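PDB 4OEN: second substrate binding domain of putative amino acid ABC transporter from Streptococcus pneumoniae, which probably captures an amino acid outside the cell and delivers it to the membrane-spanning part of an ABC importer. Local coordinates for residues Q24-I28 / D29-I33; T47-G50 / F51-I55; A75-T79 / F80-E84; V156-D159 / E160-K164. One frame throughout, in Å; residues are numbered along the deposited sequence.

Contact 1. Residues Q24-I28 / D29-I33; sequences QYTGI and DMELI
M30 and E31 both set CG anti to the carbonyl carbon (chi1 -64° and -68°), which brings each CG back against a carbonyl oxygen of the residues before the helix. CG of M30 comes to 3.4 Å from O of T26; beyond it the chain bends twice and carries the sulfur off toward strand 44-47. CG of E31 rests 3.6 Å from O of G27, and the chain then runs out alongside T26, the two side chains pointing the same way with OG1 of T26 and OE2 of E31 4.1 Å apart. The hydroxyl of Y221, from helix 213-222, is hydrogen-bonded to both of these oxygens and to N of G27. G27 is the N-cap of helix 28-40, and its O takes the N-H of E31 at 3.0 Å in an almost straight bond (174°). The next bond of the helix, one residue on, joins N of L32 to O of I28 at 2.9 Å and is more bent. Meanwhile I28 leans on L218 and Y221, and OD2 of D29 accepts a hydrogen bond from N of G69. With OE2 in a salt bridge to NZ of K220 as well as bonded to Y221, E31 is probably stabilised in its charged form.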
loop_
_atom_site.group_PDB
_atom_site.type_symbol
_atom_site.label_atom_id
_atom_site.label_comp_id
_atom_site.label_asym_id
_atom_site.label_seq_id
_atom_site.Cartn_x
_atom_site.Cartn_y
_atom_site.Cartn_z
ATOM N N GLN A 24 19.003 -3.220 -5.404
ATOM C CA GLN A 24 18.814 -2.009 -4.614
ATOM C C GLN A 24 17.383 -2.022 -4.101
ATOM O O GLN A 24 16.533 -2.682 -4.691
ATOM C CB GLN A 24 19.069 -0.752 -5.447
ATOM C CG GLN A 24 20.455 -0.673 -6.074
ATOM C CD GLN A 24 20.561 0.455 -7.082
ATOM O OE1 GLN A 24 19.760 0.547 -8.012
ATOM N NE2 GLN A 24 21.546 1.325 -6.895
ATOM N N TYR A 25 17.105 -1.296 -3.028
ATOM C CA TYR A 25 15.726 -1.185 -2.587
ATOM C C TYR A 25 15.099 0.056 -3.216
ATOM O O TYR A 25 15.644 1.162 -3.159
ATOM C CB TYR A 25 15.631 -1.184 -1.047
ATOM C CG TYR A 25 15.964 -2.564 -0.543
ATOM C CD1 TYR A 25 14.988 -3.553 -0.443
ATOM C CD2 TYR A 25 17.272 -2.911 -0.255
ATOM C CE1 TYR A 25 15.321 -4.851 -0.025
ATOM C CE2 TYR A 25 17.611 -4.193 0.150
ATOM C CZ TYR A 25 16.635 -5.153 0.264
ATOM O OH TYR A 25 16.991 -6.422 0.659
ATOM N N THR A 26 13.974 -0.168 -3.886
ATOM C CA THR A 26 13.283 0.889 -4.603
ATOM C C THR A 26 11.831 0.856 -4.143
ATOM O O THR A 26 11.510 0.176 -3.170
ATOM C CB THR A 26 13.409 0.717 -6.140
ATOM O OG1 THR A 26 12.882 1.872 -6.803
ATOM C CG2 THR A 26 12.654 -0.519 -6.613
ATOM N N GLY A 27 10.953 1.603 -4.810
ATOM C CA GLY A 27 9.544 1.586 -4.449
ATOM C C GLY A 27 9.048 2.980 -4.121
ATOM O O GLY A 27 9.844 3.885 -3.960
ATOM N N ILE A 28 7.732 3.143 -4.009
ATOM C CA ILE A 28 7.146 4.440 -3.680
ATOM C C ILE A 28 7.797 5.095 -2.459
ATOM O O ILE A 28 8.148 6.280 -2.476
ATOM C CB ILE A 28 5.638 4.282 -3.411
ATOM C CG1 ILE A 28 4.938 3.769 -4.667
ATOM C CG2 ILE A 28 5.042 5.577 -2.872
ATOM C CD1 ILE A 28 3.456 3.442 -4.443
ATOM N N ASP A 29 7.956 4.318 -1.397
ATOM C CA ASP A 29 8.485 4.852 -0.141
ATOM C C ASP A 29 9.916 5.297 -0.247
ATOM O O ASP A 29 10.300 6.313 0.339
ATOM C CB ASP A 29 8.404 3.819 0.965
ATOM C CG ASP A 29 7.013 3.614 1.462
ATOM O OD1 ASP A 29 6.099 4.357 1.027
ATOM O OD2 ASP A 29 6.862 2.709 2.300
ATOM N N MET A 30 10.707 4.515 -0.976
ATOM C CA MET A 30 12.132 4.804 -1.121
ATOM C C MET A 30 12.303 6.079 -1.911
ATOM O O MET A 30 13.069 6.964 -1.523
ATOM C CB MET A 30 12.856 3.641 -1.791
ATOM C CG MET A 30 12.835 2.352 -0.938
ATOM S SD MET A 30 13.647 2.482 0.690
ATOM C CE MET A 30 12.285 2.918 1.778
ATOM N N GLU A 31 11.566 6.192 -3.013
ATOM C CA GLU A 31 11.670 7.393 -3.822
ATOM C C GLU A 31 11.139 8.616 -3.086
ATOM O O GLU A 31 11.714 9.696 -3.183
ATOM C CB GLU A 31 10.940 7.211 -5.152
ATOM C CG GLU A 31 11.624 6.198 -6.046
ATOM C CD GLU A 31 11.233 6.320 -7.510
ATOM O OE1 GLU A 31 11.068 7.453 -8.017
ATOM O OE2 GLU A 31 11.097 5.268 -8.153
ATOM N N LEU A 32 10.037 8.443 -2.356
ATOM C CA LEU A 32 9.401 9.561 -1.675
ATOM C C LEU A 32 10.284 10.115 -0.552
ATOM O O LEU A 32 10.482 11.317 -0.462
ATOM C CB LEU A 32 8.043 9.137 -1.129
ATOM C CG LEU A 32 7.299 10.182 -0.301
ATOM C CD1 LEU A 32 6.943 11.376 -1.150
ATOM C CD2 LEU A 32 6.078 9.545 0.327
ATOM N N ILE A 33 10.843 9.250 0.295
ATOM C CA ILE A 33 11.639 9.789 1.395
ATOM C C ILE A 33 12.903 10.485 0.864
ATOM O O ILE A 33 13.301 11.531 1.374
ATOM C CB ILE A 33 12.006 8.701 2.442
ATOM C CG1 ILE A 33 12.524 9.363 3.722
ATOM C CG2 ILE A 33 12.971 7.651 1.879
ATOM C CD1 ILE A 33 11.528 10.310 4.351
#

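Contact 2. Residues T47-G50 / F51-I55; sequences TNPG and FDAAI
P49 and A53 meet CB to CB at 3.8 Å, where the loop after strand 44-47 turns into helix 51-60. The proline ring stands against the first turn: its CG lies 3.9 Å from N of A54 and 4.3 Å from CB of the same residue, while O of P49 is 3.5 Å from CB of A53. CB of the ring thus meets the A53 methyl, and CG the backbone and, more loosely, the methyl of A54. F51 goes the other way. Its CG is anti to the backbone N (chi1 -175°), which takes the ring off the loop and leaves just CB near G50; the side chain packs instead on I66 and A68, and is about 3 Å at the nearest atoms from an acetate ion, probably from the crystallisation liquor. A54 tucks its methyl close to O of G50, at 3.2 Å, and also touches A8 and I66. G50, the N-cap, has a positive phi (107°), and its carbonyl O accepts the N-H of A54 at 2.8 Å. The N-H of F51 has a weak hydrogen bond to OD1 of D10. With P49 just before the N-cap and A54 four residues after it, the apolar pair is a small hydrophobic staple, here starting the helix of a beta-alpha-beta crossover between strands 44-47 and 65-66, in the lobe of a type II periplasmic binding protein fold.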
loop_
_atom_site.group_PDB
_atom_site.type_symbol
_atom_site.label_atom_id
_atom_site.label_comp_id
_atom_site.label_asym_id
_atom_site.label_seq_id
_atom_site.Cartn_x
_atom_site.Cartn_y
_atom_site.Cartn_z
ATOM N N THR A 47 17.767 2.128 5.964
ATOM C CA THR A 47 18.037 0.727 6.264
ATOM C C THR A 47 16.777 -0.073 5.958
ATOM O O THR A 47 15.673 0.463 5.995
ATOM C CB THR A 47 18.452 0.528 7.722
ATOM O OG1 THR A 47 17.386 0.905 8.596
ATOM C CG2 THR A 47 19.684 1.357 8.039
ATOM N N ASN A 48 16.944 -1.360 5.656
ATOM C CA ASN A 48 15.794 -2.196 5.334
ATOM C C ASN A 48 15.807 -3.493 6.131
ATOM O O ASN A 48 15.920 -4.575 5.557
ATOM C CB ASN A 48 15.778 -2.492 3.824
ATOM C CG ASN A 48 15.707 -1.227 2.986
ATOM O OD1 ASN A 48 16.729 -0.596 2.706
ATOM N ND2 ASN A 48 14.493 -0.852 2.584
ATOM N N PRO A 49 15.700 -3.383 7.465
ATOM C CA PRO A 49 15.818 -4.547 8.353
ATOM C C PRO A 49 14.537 -5.372 8.436
ATOM O O PRO A 49 14.537 -6.420 9.076
ATOM C CB PRO A 49 16.140 -3.909 9.704
ATOM C CG PRO A 49 15.405 -2.609 9.668
ATOM C CD PRO A 49 15.514 -2.134 8.228
ATOM N N GLY A 50 13.473 -4.911 7.786
ATOM C CA GLY A 50 12.184 -5.561 7.895
ATOM C C GLY A 50 11.262 -4.708 8.746
ATOM O O GLY A 50 11.729 -3.928 9.568
ATOM N N PHE A 51 9.957 -4.889 8.570
ATOM C CA PHE A 51 8.957 -4.017 9.191
ATOM C C PHE A 51 9.013 -4.067 10.712
ATOM O O PHE A 51 9.106 -3.036 11.362
ATOM C CB PHE A 51 7.560 -4.397 8.705
ATOM C CG PHE A 51 6.471 -3.470 9.192
ATOM C CD1 PHE A 51 6.422 -2.152 8.781
ATOM C CD2 PHE A 51 5.493 -3.927 10.047
ATOM C CE1 PHE A 51 5.411 -1.304 9.234
ATOM C CE2 PHE A 51 4.486 -3.091 10.500
ATOM C CZ PHE A 51 4.441 -1.779 10.093
ATOM N N ASP A 52 8.946 -5.267 11.274
ATOM C CA ASP A 52 9.000 -5.418 12.726
ATOM C C ASP A 52 10.308 -4.904 13.318
ATOM O O ASP A 52 10.306 -4.264 14.369
ATOM C CB ASP A 52 8.790 -6.872 13.111
ATOM C CG ASP A 52 7.357 -7.317 12.916
ATOM O OD1 ASP A 52 6.487 -6.440 12.716
ATOM O OD2 ASP A 52 7.098 -8.537 12.983
ATOM N N ALA A 53 11.418 -5.175 12.635
ATOM C CA ALA A 53 12.731 -4.725 13.098
ATOM C C ALA A 53 12.846 -3.202 13.001
ATOM O O ALA A 53 13.480 -2.569 13.851
ATOM C CB ALA A 53 13.834 -5.394 12.305
ATOM N N ALA A 54 12.232 -2.633 11.967
ATOM C CA ALA A 54 12.159 -1.177 11.794
ATOM C C ALA A 54 11.369 -0.523 12.933
ATOM O O ALA A 54 11.769 0.509 13.479
ATOM C CB ALA A 54 11.538 -0.831 10.446
ATOM N N ILE A 55 10.239 -1.125 13.276
ATOM C CA ILE A 55 9.452 -0.704 14.436
ATOM C C ILE A 55 10.310 -0.679 15.702
ATOM O O ILE A 55 10.347 0.322 16.427
ATOM C CB ILE A 55 8.235 -1.636 14.662
ATOM C CG1 ILE A 55 7.270 -1.567 13.475
ATOM C CG2 ILE A 55 7.522 -1.291 15.974
ATOM C CD1 ILE A 55 6.530 -0.269 13.348
#

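Contact 3. Residues A75-T79 / F80-E84; sequences ARKAT and FDFSE. With ACT (acetate ion), chain H.
The turn that joins helix 74-77 to strand 80-82, beside a site occupied by an acetate ion, is closed by R76 and F80. O of R76 holds the turn with two backbone bonds, to N of F80 at 2.8 Å and to N of T79 at 3.1 Å. The same oxygen lies in the plane of the F80 ring, at its edge. OG1 of T79 comes to 3.5 Å from CD2 of that ring, on an oblique line. From its backbone the R76 side chain leaves with CG anti to the carbonyl carbon (chi1 -72°) and runs extended to NE, which carries the guanidinium well beyond the turn. There NH1 binds OXT of the acetate at 2.9 Å, almost straight (170°), and NH2 binds the other oxygen, O, at 3.2 Å, so each carboxylate oxygen has its own N-H. N of S71 adds a further bond to the acetate, and O of S71 accepts from NH1, helping to fix the rotation of the guanidinium. In family 3 solute-binding proteins an arginine and a nearby backbone N-H grip the alpha-carboxylate of the amino acid, and the acetate, probably from the crystallisation liquor, is consistent with a mimic of that group. Closer to the backbone, the F82 ring turns its edge to the turn: CZ meets CB of R76 at 3.7 Å, and CD2 meets CG of K77 at 4.0 Å, the lysine chain crossing the phenylalanine at about a right angle. CB of F80 sits over one face of F82, offset toward the rim.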
loop_
_atom_site.group_PDB
_atom_site.type_symbol
_atom_site.label_atom_id
_atom_site.label_comp_id
_atom_site.label_asym_id
_atom_site.label_seq_id
_atom_site.Cartn_x
_atom_site.Cartn_y
_atom_site.Cartn_z
ATOM N N ALA A 75 -4.027 2.235 17.538
ATOM C CA ALA A 75 -3.109 1.451 18.361
ATOM C C ALA A 75 -1.674 1.946 18.214
ATOM O O ALA A 75 -0.942 2.071 19.197
ATOM C CB ALA A 75 -3.198 -0.027 17.992
ATOM N N ARG A 76 -1.285 2.235 16.976
ATOM C CA ARG A 76 0.072 2.676 16.683
ATOM C C ARG A 76 0.319 4.097 17.144
ATOM O O ARG A 76 1.449 4.458 17.453
ATOM C CB ARG A 76 0.356 2.554 15.188
ATOM C CG ARG A 76 0.489 1.118 14.781
ATOM C CD ARG A 76 0.617 0.920 13.302
ATOM N NE ARG A 76 0.926 -0.483 13.058
ATOM C CZ ARG A 76 0.971 -1.033 11.853
ATOM N NH1 ARG A 76 0.732 -0.284 10.789
ATOM N NH2 ARG A 76 1.268 -2.318 11.716
ATOM N N LYS A 77 -0.736 4.895 17.218
ATOM C CA LYS A 77 -0.598 6.253 17.739
ATOM C C LYS A 77 -0.176 6.310 19.208
ATOM O O LYS A 77 0.283 7.347 19.682
ATOM C CB LYS A 77 -1.906 7.019 17.549
ATOM C CG LYS A 77 -2.173 7.383 16.118
ATOM C CD LYS A 77 -3.462 8.167 15.989
ATOM C CE LYS A 77 -3.727 8.540 14.538
ATOM N NZ LYS A 77 -5.022 9.268 14.394
ATOM N N ALA A 78 -0.319 5.200 19.930
ATOM C CA ALA A 78 0.114 5.159 21.317
ATOM C C ALA A 78 1.626 5.304 21.449
ATOM O O ALA A 78 2.117 5.803 22.455
ATOM C CB ALA A 78 -0.350 3.868 21.983
ATOM N N THR A 79 2.367 4.864 20.435
ATOM C CA THR A 79 3.824 4.901 20.523
ATOM C C THR A 79 4.486 5.587 19.330
ATOM O O THR A 79 5.696 5.806 19.341
ATOM C CB THR A 79 4.405 3.475 20.667
ATOM O OG1 THR A 79 3.931 2.657 19.597
ATOM C CG2 THR A 79 3.971 2.842 21.995
ATOM N N PHE A 80 3.698 5.931 18.317
ATOM C CA PHE A 80 4.220 6.621 17.129
ATOM C C PHE A 80 3.494 7.935 16.879
ATOM O O PHE A 80 2.293 8.045 17.125
ATOM C CB PHE A 80 4.063 5.761 15.870
ATOM C CG PHE A 80 4.989 4.578 15.798
ATOM C CD1 PHE A 80 6.277 4.725 15.310
ATOM C CD2 PHE A 80 4.551 3.313 16.168
ATOM C CE1 PHE A 80 7.140 3.639 15.219
ATOM C CE2 PHE A 80 5.409 2.218 16.077
ATOM C CZ PHE A 80 6.708 2.388 15.593
ATOM N N ASP A 81 4.216 8.912 16.345
ATOM C CA ASP A 81 3.612 10.106 15.765
ATOM C C ASP A 81 3.698 9.980 14.250
ATOM O O ASP A 81 4.764 9.725 13.704
ATOM C CB ASP A 81 4.323 11.382 16.228
ATOM C CG ASP A 81 4.085 11.704 17.703
ATOM O OD1 ASP A 81 3.063 11.271 18.276
ATOM O OD2 ASP A 81 4.936 12.411 18.285
ATOM N N PHE A 82 2.568 10.159 13.582
ATOM C CA PHE A 82 2.497 9.976 12.146
ATOM C C PHE A 82 2.564 11.293 11.401
ATOM O O PHE A 82 2.107 12.329 11.903
ATOM C CB PHE A 82 1.208 9.249 11.772
ATOM C CG PHE A 82 1.215 7.777 12.089
ATOM C CD1 PHE A 82 1.857 6.874 11.252
ATOM C CD2 PHE A 82 0.516 7.289 13.189
ATOM C CE1 PHE A 82 1.841 5.506 11.523
ATOM C CE2 PHE A 82 0.497 5.933 13.463
ATOM C CZ PHE A 82 1.154 5.037 12.625
ATOM N N SER A 83 3.112 11.235 10.196
ATOM C CA SER A 83 2.983 12.308 9.221
ATOM C C SER A 83 1.571 12.375 8.660
ATOM O O SER A 83 0.723 11.526 8.934
ATOM C CB SER A 83 3.943 12.098 8.058
ATOM O OG SER A 83 3.487 11.038 7.222
ATOM N N GLU A 84 1.331 13.375 7.832
ATOM C CA GLU A 84 0.155 13.397 6.980
ATOM C C GLU A 84 0.170 12.153 6.111
ATOM O O GLU A 84 1.241 11.651 5.776
ATOM C CB GLU A 84 0.140 14.654 6.102
ATOM C CG GLU A 84 0.021 15.943 6.874
ATOM C CD GLU A 84 -1.411 16.253 7.257
ATOM O OE1 GLU A 84 -2.318 15.534 6.790
ATOM O OE2 GLU A 84 -1.630 17.218 8.019
HETATM C C ACT H . 0.704 -2.704 7.909
HETATM O O ACT H . 0.853 -3.596 8.775
HETATM O OXT ACT H . 1.124 -1.575 8.221
HETATM C CH3 ACT H . 0.056 -2.977 6.585
#

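Contact 4. Residues V156-D159 / E160-K164; sequences VMDD and EPVLK
D158 and L163 meet where strand 155-159 breaks off into helix 160-168, a strand-to-helix corner in the second lobe of the type II periplasmic binding protein fold. The strand and helix segments run at 106° to each other and come within 5.6 Å at their axes. The side chain of D158 can be followed through the corner. Its CB is packed against the leucine, with CD1 of L163 3.9 Å away. CG stands anti to the backbone N (chi1 -153°), and this brings OD1 back to the chain and OD2 near V162. OD1 takes the N-H of D159 at 2.8 Å, a weak bond. OD2 lies 4.2 Å from CG1 of V162 and is hydrogen-bonded to the hydroxyl of Y145 in helix 141-150, so this buried carboxylate has a partner for each oxygen. D159 follows at the N-cap, where its side chain makes no capping bond. Its backbone O does the work: N of L163 donates to it at 3.0 Å in a nearly straight bond (170°), and N of V162 adds a weak one at 3.2 Å. In family 3 relatives an aspartate at the end of the corresponding strand holds the alpha-ammonium group of the bound amino acid, and D159 may play that part here. E160 leaves its backbone away from the strand; its OE1 is bonded to ND2 of N90, and NZ of K164 makes a salt bridge to its OE2 at 2.8 Å, from above the carboxylate plane. CG2 of V162 lies 4.0 Å from CB of D159.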
loop_
_atom_site.group_PDB
_atom_site.type_symbol
_atom_site.label_atom_id
_atom_site.label_comp_id
_atom_site.label_asym_id
_atom_site.label_seq_id
_atom_site.Cartn_x
_atom_site.Cartn_y
_atom_site.Cartn_z
ATOM N N VAL A 156 -11.809 -10.961 -8.220
ATOM C CA VAL A 156 -11.135 -10.980 -6.928
ATOM C C VAL A 156 -11.343 -9.646 -6.236
ATOM O O VAL A 156 -11.673 -8.640 -6.872
ATOM C CB VAL A 156 -9.611 -11.215 -7.046
ATOM C CG1 VAL A 156 -9.314 -12.501 -7.793
ATOM C CG2 VAL A 156 -8.937 -10.016 -7.743
ATOM N N MET A 157 -11.171 -9.644 -4.927
ATOM C CA MET A 157 -11.081 -8.409 -4.151
ATOM C C MET A 157 -9.694 -8.380 -3.509
ATOM O O MET A 157 -9.323 -9.344 -2.851
ATOM C CB MET A 157 -12.176 -8.353 -3.082
ATOM C CG MET A 157 -12.501 -6.963 -2.578
ATOM S SD MET A 157 -13.669 -6.138 -3.668
ATOM C CE MET A 157 -13.631 -4.455 -3.037
ATOM N N ASP A 158 -8.942 -7.296 -3.687
ATOM C CA ASP A 158 -7.565 -7.242 -3.171
ATOM C C ASP A 158 -7.169 -5.815 -2.833
ATOM O O ASP A 158 -7.903 -4.872 -3.105
ATOM C CB ASP A 158 -6.596 -7.821 -4.215
ATOM C CG ASP A 158 -5.309 -8.417 -3.623
ATOM O OD1 ASP A 158 -4.971 -8.255 -2.416
ATOM O OD2 ASP A 158 -4.597 -9.068 -4.416
ATOM N N ASP A 159 -5.982 -5.662 -2.262
ATOM C CA ASP A 159 -5.446 -4.346 -1.971
ATOM C C ASP A 159 -5.196 -3.594 -3.271
ATOM O O ASP A 159 -4.537 -4.118 -4.186
ATOM C CB ASP A 159 -4.135 -4.461 -1.193
ATOM C CG ASP A 159 -4.334 -5.037 0.183
ATOM O OD1 ASP A 159 -5.177 -4.488 0.915
ATOM O OD2 ASP A 159 -3.653 -6.029 0.531
ATOM N N GLU A 160 -5.687 -2.362 -3.333
ATOM C CA GLU A 160 -5.534 -1.568 -4.542
ATOM C C GLU A 160 -4.067 -1.337 -4.970
ATOM O O GLU A 160 -3.754 -1.515 -6.137
ATOM C CB GLU A 160 -6.259 -0.223 -4.417
ATOM C CG GLU A 160 -5.946 0.691 -5.591
ATOM C CD GLU A 160 -6.851 1.892 -5.686
ATOM O OE1 GLU A 160 -7.991 1.857 -5.156
ATOM O OE2 GLU A 160 -6.419 2.885 -6.323
ATOM N N PRO A 161 -3.153 -0.982 -4.038
ATOM C CA PRO A 161 -1.796 -0.762 -4.566
ATOM C C PRO A 161 -1.147 -2.031 -5.119
ATOM O O PRO A 161 -0.325 -1.964 -6.027
ATOM C CB PRO A 161 -1.027 -0.232 -3.348
ATOM C CG PRO A 161 -1.841 -0.623 -2.154
ATOM C CD PRO A 161 -3.261 -0.626 -2.613
ATOM N N VAL A 162 -1.538 -3.185 -4.587
ATOM C CA VAL A 162 -0.997 -4.453 -5.072
ATOM C C VAL A 162 -1.534 -4.762 -6.456
ATOM O O VAL A 162 -0.778 -5.097 -7.382
ATOM C CB VAL A 162 -1.334 -5.610 -4.097
ATOM C CG1 VAL A 162 -0.996 -6.953 -4.718
ATOM C CG2 VAL A 162 -0.585 -5.423 -2.790
ATOM N N LEU A 163 -2.843 -4.618 -6.606
ATOM C CA LEU A 163 -3.477 -4.852 -7.892
ATOM C C LEU A 163 -3.000 -3.850 -8.938
ATOM O O LEU A 163 -2.667 -4.247 -10.054
ATOM C CB LEU A 163 -4.993 -4.790 -7.765
ATOM C CG LEU A 163 -5.726 -6.124 -7.885
ATOM C CD1 LEU A 163 -7.212 -5.929 -7.595
ATOM C CD2 LEU A 163 -5.499 -6.713 -9.276
ATOM N N LYS A 164 -2.950 -2.560 -8.600
ATOM C CA LYS A 164 -2.521 -1.547 -9.566
ATOM C C LYS A 164 -1.053 -1.729 -9.959
ATOM O O LYS A 164 -0.672 -1.483 -11.098
ATOM C CB LYS A 164 -2.730 -0.134 -9.007
ATOM C CG LYS A 164 -4.185 0.312 -8.912
ATOM C CD LYS A 164 -4.681 0.930 -10.205
ATOM C CE LYS A 164 -6.049 1.573 -10.020
ATOM N NZ LYS A 164 -6.016 2.763 -9.122
#

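Overall arrangement
Contacts 1, 2 and 4 each start a helix, yet in different settings. Contact 1 is buried, contact 4 partly so, and contacts 2 and 3 lie at the surface; contact 3 leaves a helix for a strand. The first three share one lobe. Contact 2 joins its neighbours: CG of N48 packs on CG of Y25 at 3.8 Å in contact 1, and in contact 3 CD1 of I55 meets CZ of F80, and CE2 of F51 meets NH2 of R76, both at 3.5 Å. Contact 4 touches none of the others, its nearest atoms about 6 Å from contact 1, though it reaches the same sheet as contact 3. Apolar packing leads in contact 2, the buried carboxylates of D29 and D158 mark contacts 1 and 4, and anion binding contact 3.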